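Local atomic coordinates of endoribonuclease AbiQ (Lactococcus lactis, PDB entry 4GLK), a protein that acts as the toxin of a type III toxin-antitoxin system, an endoribonuclease, probably sequence-specific, that is neutralised by its cognate RNA antitoxin AntiQ. Residues L3-V8 with K117-M122; R69-L74 with L88-I93; V135-A140 with C153-L158. The protein carries 1 engineered substitution. All coordinates share one frame; numbering follows the deposited sequence.

Contact 1. Residues L3-V8 with K117-M122; sequences LRFFTV and KQLIYM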
loop_
_atom_site.group_PDB
_atom_site.type_symbol
_atom_site.label_atom_id
_atom_site.label_comp_id
_atom_site.label_asym_id
_atom_site.label_seq_id
_atom_site.Cartn_x
_atom_site.Cartn_y
_atom_site.Cartn_z
ATOM N N LEU A 3 4.997 3.334 11.033
ATOM C CA LEU A 3 4.033 2.641 10.174
ATOM C C LEU A 3 2.717 2.364 10.964
ATOM O O LEU A 3 2.767 1.941 12.119
ATOM C CB LEU A 3 4.659 1.311 9.706
ATOM C CG LEU A 3 5.058 1.118 8.245
ATOM C CD1 LEU A 3 5.336 2.411 7.526
ATOM C CD2 LEU A 3 6.255 0.161 8.133
ATOM N N ARG A 4 1.558 2.615 10.337
ATOM C CA ARG A 4 0.244 2.429 10.945
ATOM C C ARG A 4 -0.727 2.001 9.895
ATOM O O ARG A 4 -0.458 2.199 8.716
ATOM C CB ARG A 4 -0.270 3.775 11.470
ATOM C CG ARG A 4 0.125 4.113 12.855
ATOM C CD ARG A 4 1.026 5.296 12.835
ATOM N NE ARG A 4 0.321 6.554 12.604
ATOM C CZ ARG A 4 0.941 7.687 12.300
ATOM N NH1 ARG A 4 2.261 7.708 12.168
ATOM N NH2 ARG A 4 0.258 8.801 12.127
ATOM N N PHE A 5 -1.932 1.578 10.321
ATOM C CA PHE A 5 -3.009 1.181 9.418
ATOM C C PHE A 5 -3.940 2.338 9.160
ATOM O O PHE A 5 -4.286 3.099 10.066
ATOM C CB PHE A 5 -3.802 -0.018 9.963
ATOM C CG PHE A 5 -3.108 -1.362 9.954
ATOM C CD1 PHE A 5 -2.694 -1.939 8.762
ATOM C CD2 PHE A 5 -2.948 -2.088 11.128
ATOM C CE1 PHE A 5 -2.120 -3.212 8.741
ATOM C CE2 PHE A 5 -2.337 -3.345 11.113
ATOM C CZ PHE A 5 -1.935 -3.903 9.915
ATOM N N PHE A 6 -4.370 2.457 7.918
ATOM C CA PHE A 6 -5.281 3.523 7.536
ATOM C C PHE A 6 -6.242 3.009 6.517
ATOM O O PHE A 6 -5.998 1.975 5.873
ATOM C CB PHE A 6 -4.513 4.672 6.855
ATOM C CG PHE A 6 -3.538 5.425 7.722
ATOM C CD1 PHE A 6 -3.958 6.500 8.498
ATOM C CD2 PHE A 6 -2.194 5.087 7.734
ATOM C CE1 PHE A 6 -3.055 7.185 9.316
ATOM C CE2 PHE A 6 -1.295 5.774 8.549
ATOM C CZ PHE A 6 -1.728 6.833 9.319
ATOM N N THR A 7 -7.310 3.791 6.322
ATOM C CA THR A 7 -8.228 3.652 5.222
ATOM C C THR A 7 -8.175 5.017 4.555
ATOM O O THR A 7 -7.622 5.982 5.108
ATOM C CB THR A 7 -9.649 3.178 5.621
ATOM O OG1 THR A 7 -10.304 4.151 6.425
ATOM C CG2 THR A 7 -9.668 1.776 6.272
ATOM N N VAL A 8 -8.683 5.084 3.337
ATOM C CA VAL A 8 -8.722 6.321 2.577
ATOM C C VAL A 8 -10.202 6.596 2.313
ATOM O O VAL A 8 -10.999 5.643 2.273
ATOM C CB VAL A 8 -7.860 6.227 1.280
ATOM C CG1 VAL A 8 -7.814 7.569 0.545
ATOM C CG2 VAL A 8 -6.437 5.763 1.601
ATOM N N LYS A 117 -0.355 -8.484 14.154
ATOM C CA LYS A 117 0.807 -9.318 13.833
ATOM C C LYS A 117 1.475 -8.857 12.542
ATOM O O LYS A 117 2.699 -8.799 12.490
ATOM C CB LYS A 117 0.409 -10.804 13.754
ATOM C CG LYS A 117 0.032 -11.384 15.109
ATOM C CD LYS A 117 -0.482 -12.805 15.001
ATOM C CE LYS A 117 -0.649 -13.435 16.367
ATOM N NZ LYS A 117 0.654 -13.595 17.081
ATOM N N GLN A 118 0.673 -8.505 11.514
ATOM C CA GLN A 118 1.190 -7.977 10.242
ATOM C C GLN A 118 1.959 -6.661 10.454
ATOM O O GLN A 118 3.000 -6.467 9.832
ATOM C CB GLN A 118 0.056 -7.716 9.252
ATOM C CG GLN A 118 -0.608 -8.975 8.711
ATOM C CD GLN A 118 -1.774 -8.619 7.828
ATOM O OE1 GLN A 118 -2.598 -7.748 8.150
ATOM N NE2 GLN A 118 -1.888 -9.305 6.709
ATOM N N LEU A 119 1.414 -5.749 11.283
ATOM C CA LEU A 119 2.032 -4.459 11.619
ATOM C C LEU A 119 3.311 -4.647 12.410
ATOM O O LEU A 119 4.291 -3.978 12.095
ATOM C CB LEU A 119 1.070 -3.576 12.422
ATOM C CG LEU A 119 1.399 -2.090 12.493
ATOM C CD1 LEU A 119 1.568 -1.479 11.096
ATOM C CD2 LEU A 119 0.301 -1.375 13.221
ATOM N N ILE A 120 3.327 -5.541 13.434
ATOM C CA ILE A 120 4.594 -5.770 14.158
ATOM C C ILE A 120 5.700 -6.243 13.181
ATOM O O ILE A 120 6.834 -5.770 13.276
ATOM C CB ILE A 120 4.540 -6.548 15.522
ATOM C CG1 ILE A 120 5.156 -7.949 15.468
ATOM C CG2 ILE A 120 3.180 -6.518 16.233
ATOM C CD1 ILE A 120 6.186 -8.160 16.528
ATOM N N TYR A 121 5.338 -7.121 12.205
ATOM C CA TYR A 121 6.281 -7.596 11.206
ATOM C C TYR A 121 6.754 -6.450 10.312
ATOM O O TYR A 121 7.950 -6.287 10.110
ATOM C CB TYR A 121 5.725 -8.748 10.369
ATOM C CG TYR A 121 6.741 -9.246 9.360
ATOM C CD1 TYR A 121 7.855 -9.981 9.766
ATOM C CD2 TYR A 121 6.629 -8.924 8.012
ATOM C CE1 TYR A 121 8.821 -10.393 8.852
ATOM C CE2 TYR A 121 7.598 -9.311 7.095
ATOM C CZ TYR A 121 8.690 -10.049 7.517
ATOM O OH TYR A 121 9.612 -10.487 6.606
ATOM N N MET A 122 5.811 -5.659 9.804
ATOM C CA MET A 122 6.085 -4.507 8.933
ATOM C C MET A 122 7.006 -3.490 9.600
ATOM O O MET A 122 7.952 -3.028 8.969
ATOM C CB MET A 122 4.778 -3.861 8.490
ATOM C CG MET A 122 4.048 -4.688 7.478
ATOM S SD MET A 122 2.608 -3.811 6.857
ATOM C CE MET A 122 3.422 -2.552 6.042
#
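Phe5 and Leu119 carry the main apolar contact between strand 4-8 and helix 110-124. The two side chains slide past each other in opposite directions. Leu119 holds CG anti to its backbone N (chi1 -163°), which puts Leu119 CG 4.2 Å from Phe5 CE2. Phe5 CE2 reaches Leu119 CB at 3.7 Å, and Phe5 CD2 lies 3.9 Å from Leu119 CD2. The other methyl, Leu119 CD1, sits over one face of the Phe5 ring.

Leu3 adds a second aliphatic patch. Its CB bond points toward the helix, and CD2 comes within 4.3 Å of Met122 CB.

Several apolar groups also rest on polar atoms. Leu3 CD2 packs 3.7 Å from Met122 O. Leu119 CD1 approaches Leu3 O at 3.8 Å. Gln118 OE1 stands obliquely to the Phe5 ring, 4.3 Å from Phe5 CZ. The CB bond of Arg4 points away from the helix; Arg4 meets Leu119 CD1 through its CA, and its NH1 bonds to Thr2 O.

The local axes come within 9.5 Å, at 122° between their directions. The helix packs here on one face of the antiparallel sheet, where Phe5, Gln118 and Met122 all touch Leu50 of strand 45-52. No hydrogen bond joins 3-8 to 117-122, so apolar fit holds them together. The polar ties of the helix, Lys117 to Glu76 and a weak bond from Gln118 to Leu84 O, go to other residues.

Contact 2. Residues R69-L74 with L88-I93; sequences RIVTRL and LHHNMI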
loop_
_atom_site.group_PDB
_atom_site.type_symbol
_atom_site.label_atom_id
_atom_site.label_comp_id
_atom_site.label_asym_id
_atom_site.label_seq_id
_atom_site.Cartn_x
_atom_site.Cartn_y
_atom_site.Cartn_z
ATOM N N ARG A 69 9.588 -8.169 -7.037
ATOM C CA ARG A 69 10.101 -6.809 -7.289
ATOM C C ARG A 69 9.097 -5.713 -6.883
ATOM O O ARG A 69 9.465 -4.543 -6.761
ATOM C CB ARG A 69 10.365 -6.626 -8.788
ATOM C CG ARG A 69 11.715 -7.144 -9.242
ATOM C CD ARG A 69 11.856 -7.014 -10.741
ATOM N NE ARG A 69 11.164 -8.092 -11.427
ATOM C CZ ARG A 69 11.200 -8.302 -12.737
ATOM N NH1 ARG A 69 11.892 -7.474 -13.520
ATOM N NH2 ARG A 69 10.558 -9.324 -13.278
ATOM N N ILE A 70 7.842 -6.095 -6.693
ATOM C CA ILE A 70 6.704 -5.202 -6.501
ATOM C C ILE A 70 5.821 -5.519 -5.301
ATOM O O ILE A 70 5.063 -4.671 -4.864
ATOM C CB ILE A 70 5.971 -5.317 -7.874
ATOM C CG1 ILE A 70 5.916 -4.021 -8.613
ATOM C CG2 ILE A 70 4.726 -6.181 -7.968
ATOM C CD1 ILE A 70 7.013 -3.917 -9.404
ATOM N N VAL A 71 5.907 -6.734 -4.791
ATOM C CA VAL A 71 5.101 -7.190 -3.666
ATOM C C VAL A 71 6.025 -7.628 -2.535
ATOM O O VAL A 71 6.993 -8.350 -2.795
ATOM C CB VAL A 71 4.167 -8.360 -4.096
ATOM C CG1 VAL A 71 3.636 -9.131 -2.887
ATOM C CG2 VAL A 71 3.020 -7.872 -4.972
ATOM N N THR A 72 5.731 -7.178 -1.289
ATOM C CA THR A 72 6.426 -7.652 -0.099
ATOM C C THR A 72 5.509 -8.642 0.612
ATOM O O THR A 72 4.359 -8.324 0.918
ATOM C CB THR A 72 6.867 -6.523 0.846
ATOM O OG1 THR A 72 7.763 -5.695 0.149
ATOM C CG2 THR A 72 7.613 -7.048 2.065
ATOM N N ARG A 73 6.052 -9.809 0.928
ATOM C CA ARG A 73 5.354 -10.875 1.647
ATOM C C ARG A 73 5.475 -10.659 3.157
ATOM O O ARG A 73 6.559 -10.403 3.671
ATOM C CB ARG A 73 5.932 -12.224 1.234
ATOM C CG ARG A 73 5.774 -12.515 -0.247
ATOM C CD ARG A 73 6.538 -13.755 -0.636
ATOM N NE ARG A 73 6.030 -14.944 0.049
ATOM C CZ ARG A 73 6.715 -16.072 0.192
ATOM N NH1 ARG A 73 7.953 -16.170 -0.275
ATOM N NH2 ARG A 73 6.172 -17.105 0.819
ATOM N N LEU A 74 4.355 -10.705 3.857
ATOM C CA LEU A 74 4.333 -10.459 5.302
ATOM C C LEU A 74 4.353 -11.784 6.016
ATOM O O LEU A 74 3.747 -12.744 5.545
ATOM C CB LEU A 74 3.078 -9.668 5.704
ATOM C CG LEU A 74 3.027 -8.129 5.549
ATOM C CD1 LEU A 74 4.293 -7.513 4.952
ATOM C CD2 LEU A 74 1.771 -7.699 4.818
ATOM N N LEU A 88 1.399 -4.403 -1.688
ATOM C CA LEU A 88 1.430 -4.197 -3.129
ATOM C C LEU A 88 2.019 -2.823 -3.459
ATOM O O LEU A 88 1.278 -1.893 -3.726
ATOM C CB LEU A 88 -0.015 -4.325 -3.635
ATOM C CG LEU A 88 -0.515 -5.725 -4.040
ATOM C CD1 LEU A 88 -0.525 -6.690 -2.880
ATOM C CD2 LEU A 88 -1.913 -5.631 -4.621
ATOM N N HIS A 89 3.358 -2.685 -3.384
ATOM C CA HIS A 89 4.115 -1.440 -3.663
ATOM C C HIS A 89 3.724 -0.771 -4.973
ATOM O O HIS A 89 3.639 0.459 -5.030
ATOM C CB HIS A 89 5.633 -1.703 -3.664
ATOM C CG HIS A 89 6.179 -2.191 -2.365
ATOM N ND1 HIS A 89 6.738 -1.320 -1.445
ATOM C CD2 HIS A 89 6.254 -3.446 -1.875
ATOM C CE1 HIS A 89 7.130 -2.073 -0.428
ATOM N NE2 HIS A 89 6.869 -3.352 -0.642
ATOM N N HIS A 90 3.481 -1.583 -6.023
ATOM C CA HIS A 90 3.064 -1.112 -7.343
ATOM C C HIS A 90 1.720 -0.394 -7.335
ATOM O O HIS A 90 1.443 0.370 -8.253
ATOM C CB HIS A 90 3.071 -2.258 -8.368
ATOM C CG HIS A 90 2.098 -3.368 -8.107
ATOM N ND1 HIS A 90 2.234 -4.213 -7.020
ATOM C CD2 HIS A 90 1.066 -3.803 -8.866
ATOM C CE1 HIS A 90 1.273 -5.113 -7.137
ATOM N NE2 HIS A 90 0.547 -4.914 -8.232
ATOM N N ASN A 91 0.910 -0.600 -6.295
ATOM C CA ASN A 91 -0.401 0.049 -6.148
ATOM C C ASN A 91 -0.432 1.096 -5.034
ATOM O O ASN A 91 -1.517 1.533 -4.623
ATOM C CB ASN A 91 -1.497 -0.980 -5.967
ATOM C CG ASN A 91 -1.729 -1.796 -7.203
ATOM O OD1 ASN A 91 -1.561 -1.336 -8.344
ATOM N ND2 ASN A 91 -2.039 -3.046 -6.997
ATOM N N MET A 92 0.742 1.531 -4.578
ATOM C CA MET A 92 0.797 2.576 -3.552
ATOM C C MET A 92 0.298 3.907 -4.143
ATOM O O MET A 92 0.339 4.106 -5.367
ATOM C CB MET A 92 2.200 2.701 -2.934
ATOM C CG MET A 92 3.206 3.259 -3.879
ATOM S SD MET A 92 4.811 3.410 -3.120
ATOM C CE MET A 92 5.648 4.324 -4.429
ATOM N N ILE A 93 -0.203 4.797 -3.273
ATOM C CA ILE A 93 -0.780 6.057 -3.708
ATOM C C ILE A 93 -0.415 7.215 -2.807
ATOM O O ILE A 93 -0.297 7.040 -1.583
ATOM C CB ILE A 93 -2.356 5.931 -3.805
ATOM C CG1 ILE A 93 -2.977 5.417 -2.474
ATOM C CG2 ILE A 93 -2.815 5.096 -5.039
ATOM C CD1 ILE A 93 -4.514 5.595 -2.325
#
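Thr72 OG1 and His89 CG both lie anti to their carbonyl carbons (chi1 -61° and -62°). The side chains cross obliquely, and NE2 of the ring meets OG1: Thr72 OG1 forms a 2.6 Å hydrogen bond with His89 NE2. Either group could be the donor. At the other ring nitrogen, His89 ND1 bonds to Ser133 OG of helix 126-143.

Ile70 O lies in the plane of the His89 ring, at its edge, 3.4 Å from His89 CD2. Thr72 N is also at the ring edge.

His90 follows a different course. Its CG stands between the backbone N and the carbonyl carbon (chi1 64°), the crowded position. Its side chain crosses that of Ile70 at about a right angle. Ile70 CG1 touches His90 CB at 3.4 Å, and Ile70 CG2 comes to 3.3 Å from His90 ND1. Val71 runs beside His90, pointing the same way, with Val71 CG2 3.9 Å from His90 CE1. Asn91 CG lies over one face of the His90 ring, offset toward its rim.

Val71 and Leu88 form an antiparallel, non-hydrogen-bonded pair in the hairpin of strands 71-76 and 79-94. Both side chains point to the same face of the sheet, where Val71 CG2 meets Leu88 CG at 4.2 Å.

The two histidines thus do different work. His89 is gripped at both ring nitrogens, which fixes its rotation and ties the hairpin to helix 126-143. His90 meets 69-74 by its ring and CB, packed against aliphatic groups of Ile70 and Val71.

Contact 3. Residues V135-A140 with C153-L158; sequences VVYRKA and CDFKLL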
loop_
_atom_site.group_PDB
_atom_site.type_symbol
_atom_site.label_atom_id
_atom_site.label_comp_id
_atom_site.label_asym_id
_atom_site.label_seq_id
_atom_site.Cartn_x
_atom_site.Cartn_y
_atom_site.Cartn_z
ATOM N N VAL A 135 12.563 2.039 -4.749
ATOM C CA VAL A 135 12.945 1.321 -5.975
ATOM C C VAL A 135 11.738 1.333 -6.944
ATOM O O VAL A 135 11.867 1.759 -8.065
ATOM C CB VAL A 135 13.424 -0.131 -5.695
ATOM C CG1 VAL A 135 13.557 -0.940 -6.990
ATOM C CG2 VAL A 135 14.746 -0.142 -4.940
ATOM N N VAL A 136 10.575 0.923 -6.496
ATOM C CA VAL A 136 9.361 0.871 -7.339
ATOM C C VAL A 136 9.044 2.274 -7.925
ATOM O O VAL A 136 8.780 2.401 -9.126
ATOM C CB VAL A 136 8.165 0.264 -6.544
ATOM C CG1 VAL A 136 6.873 0.349 -7.335
ATOM C CG2 VAL A 136 8.451 -1.187 -6.155
ATOM N N TYR A 137 9.111 3.311 -7.077
ATOM C CA TYR A 137 8.847 4.706 -7.473
ATOM C C TYR A 137 9.791 5.166 -8.584
ATOM O O TYR A 137 9.321 5.601 -9.635
ATOM C CB TYR A 137 8.954 5.630 -6.259
ATOM C CG TYR A 137 8.534 7.059 -6.521
ATOM C CD1 TYR A 137 7.197 7.437 -6.449
ATOM C CD2 TYR A 137 9.478 8.045 -6.798
ATOM C CE1 TYR A 137 6.809 8.760 -6.652
ATOM C CE2 TYR A 137 9.100 9.374 -6.999
ATOM C CZ TYR A 137 7.764 9.723 -6.933
ATOM O OH TYR A 137 7.384 11.024 -7.135
ATOM N N ARG A 138 11.108 5.008 -8.376
ATOM C CA ARG A 138 12.138 5.427 -9.321
ATOM C C ARG A 138 12.091 4.641 -10.626
ATOM O O ARG A 138 12.129 5.250 -11.702
ATOM C CB ARG A 138 13.533 5.350 -8.689
ATOM C CG ARG A 138 13.738 6.319 -7.530
ATOM C CD ARG A 138 15.188 6.280 -7.110
ATOM N NE ARG A 138 15.421 6.818 -5.765
ATOM C CZ ARG A 138 16.189 7.867 -5.505
ATOM N NH1 ARG A 138 16.762 8.547 -6.489
ATOM N NH2 ARG A 138 16.371 8.264 -4.252
ATOM N N LYS A 139 11.982 3.310 -10.542
ATOM C CA LYS A 139 11.919 2.450 -11.742
ATOM C C LYS A 139 10.700 2.766 -12.611
ATOM O O LYS A 139 10.833 2.841 -13.827
ATOM C CB LYS A 139 11.943 0.961 -11.359
ATOM C CG LYS A 139 13.294 0.495 -10.807
ATOM C CD LYS A 139 14.120 -0.248 -11.837
ATOM C CE LYS A 139 15.515 -0.536 -11.348
ATOM N NZ LYS A 139 16.341 -1.161 -12.416
ATOM N N ALA A 140 9.536 3.017 -11.991
ATOM C CA ALA A 140 8.312 3.329 -12.757
ATOM C C ALA A 140 8.204 4.776 -13.259
ATOM O O ALA A 140 7.778 5.003 -14.395
ATOM C CB ALA A 140 7.077 2.979 -11.937
ATOM N N CYS A 153 1.087 2.104 -10.643
ATOM C CA CYS A 153 0.248 3.286 -10.772
ATOM C C CYS A 153 1.104 4.338 -11.447
ATOM O O CYS A 153 2.330 4.339 -11.278
ATOM C CB CYS A 153 -0.188 3.766 -9.390
ATOM S SG CYS A 153 -1.451 2.738 -8.588
ATOM N N ASP A 154 0.482 5.258 -12.176
ATOM C CA ASP A 154 1.231 6.361 -12.776
ATOM C C ASP A 154 1.395 7.337 -11.596
ATOM O O ASP A 154 0.527 8.179 -11.376
ATOM C CB ASP A 154 0.429 6.967 -13.943
ATOM C CG ASP A 154 1.133 8.074 -14.708
ATOM O OD1 ASP A 154 2.135 8.615 -14.187
ATOM O OD2 ASP A 154 0.648 8.434 -15.814
ATOM N N PHE A 155 2.464 7.135 -10.782
ATOM C CA PHE A 155 2.744 7.886 -9.557
ATOM C C PHE A 155 2.710 9.402 -9.685
ATOM O O PHE A 155 2.119 10.070 -8.841
ATOM C CB PHE A 155 4.029 7.391 -8.868
ATOM C CG PHE A 155 4.004 5.939 -8.454
ATOM C CD1 PHE A 155 2.991 5.448 -7.634
ATOM C CD2 PHE A 155 5.013 5.070 -8.851
ATOM C CE1 PHE A 155 2.949 4.100 -7.284
ATOM C CE2 PHE A 155 4.969 3.714 -8.498
ATOM C CZ PHE A 155 3.946 3.243 -7.699
ATOM N N LYS A 156 3.343 9.944 -10.731
ATOM C CA LYS A 156 3.394 11.381 -11.000
ATOM C C LYS A 156 2.059 12.025 -11.335
ATOM O O LYS A 156 1.771 13.124 -10.852
ATOM C CB LYS A 156 4.463 11.686 -12.038
ATOM C CG LYS A 156 5.749 12.198 -11.396
ATOM C CD LYS A 156 6.528 11.214 -10.559
ATOM C CE LYS A 156 7.953 11.683 -10.389
ATOM N NZ LYS A 156 8.096 12.634 -9.263
ATOM N N LEU A 157 1.238 11.340 -12.131
ATOM C CA LEU A 157 -0.113 11.794 -12.474
ATOM C C LEU A 157 -0.968 11.841 -11.177
ATOM O O LEU A 157 -1.689 12.814 -10.950
ATOM C CB LEU A 157 -0.736 10.837 -13.517
ATOM C CG LEU A 157 -2.238 10.991 -13.816
ATOM C CD1 LEU A 157 -2.498 12.178 -14.720
ATOM C CD2 LEU A 157 -2.807 9.725 -14.451
ATOM N N LEU A 158 -0.822 10.820 -10.309
ATOM C CA LEU A 158 -1.542 10.745 -9.039
ATOM C C LEU A 158 -1.134 11.903 -8.119
ATOM O O LEU A 158 -1.996 12.506 -7.504
ATOM C CB LEU A 158 -1.339 9.387 -8.348
ATOM C CG LEU A 158 -1.971 8.138 -8.979
ATOM C CD1 LEU A 158 -1.586 6.910 -8.194
ATOM C CD2 LEU A 158 -3.502 8.190 -8.936
#
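The rings of Phe155 and Tyr137 lie near parallel but slid apart. Their planes meet at 27° and their centroids are 5.8 Å apart, so they barely overlap. Cys153 O sits over the centre of one face of the Phe155 ring. At that ring's edge, near its plane, Val136 CG1 touches Phe155 CE2 at 4.0 Å. Ala140 CB approaches the same Phe155 CE2 obliquely, at 4.1 Å. Tyr137 CE1 packs on Phe155 CB at 3.8 Å.

The polar link lies farther out. Lys156 crosses Tyr137 at about a right angle, its chain bent at chi2 and again at chi4, where 85° swings NZ round toward the phenol. Lys156 NZ donates a 2.8 Å hydrogen bond to Tyr137 OH. The same hydroxyl bonds to Glu159 OE1, one turn along helix 155-166, so Tyr137 is held from two residues of that helix.

Asp154, centre of an inverse gamma turn, takes the N-cap position and starts this helix. The contact is helix-to-helix packing within the C-terminal helical part of this ToxN/AbiQ toxin: the first turn of helix 155-166 is pinned against helix 126-143, with helix 146-151 between them in the chain.

Overall arrangement
All three contacts are buried; contacts 1 and 3 each reach the surface at one residue, Arg4 and Lys156. Contact 2 lies nearest the centre of the chain. Contacts 1 and 3 lie on opposite sides of that centre and do not touch each other. Contact 2 is nested in the loop that contact 1 closes, and the two meet where Met122 and Tyr121 pack on Leu74. Both reach the same antiparallel sheet. Contact 3 joins helices only, yet it abuts contact 2 through a probable hydrogen bond from Cys153 N to His90 O. Contact 1 is apolar, contact 2 mixes a buried hydrogen bond with sheet pairing, and contact 3 adds an exposed lysine to an aromatic core.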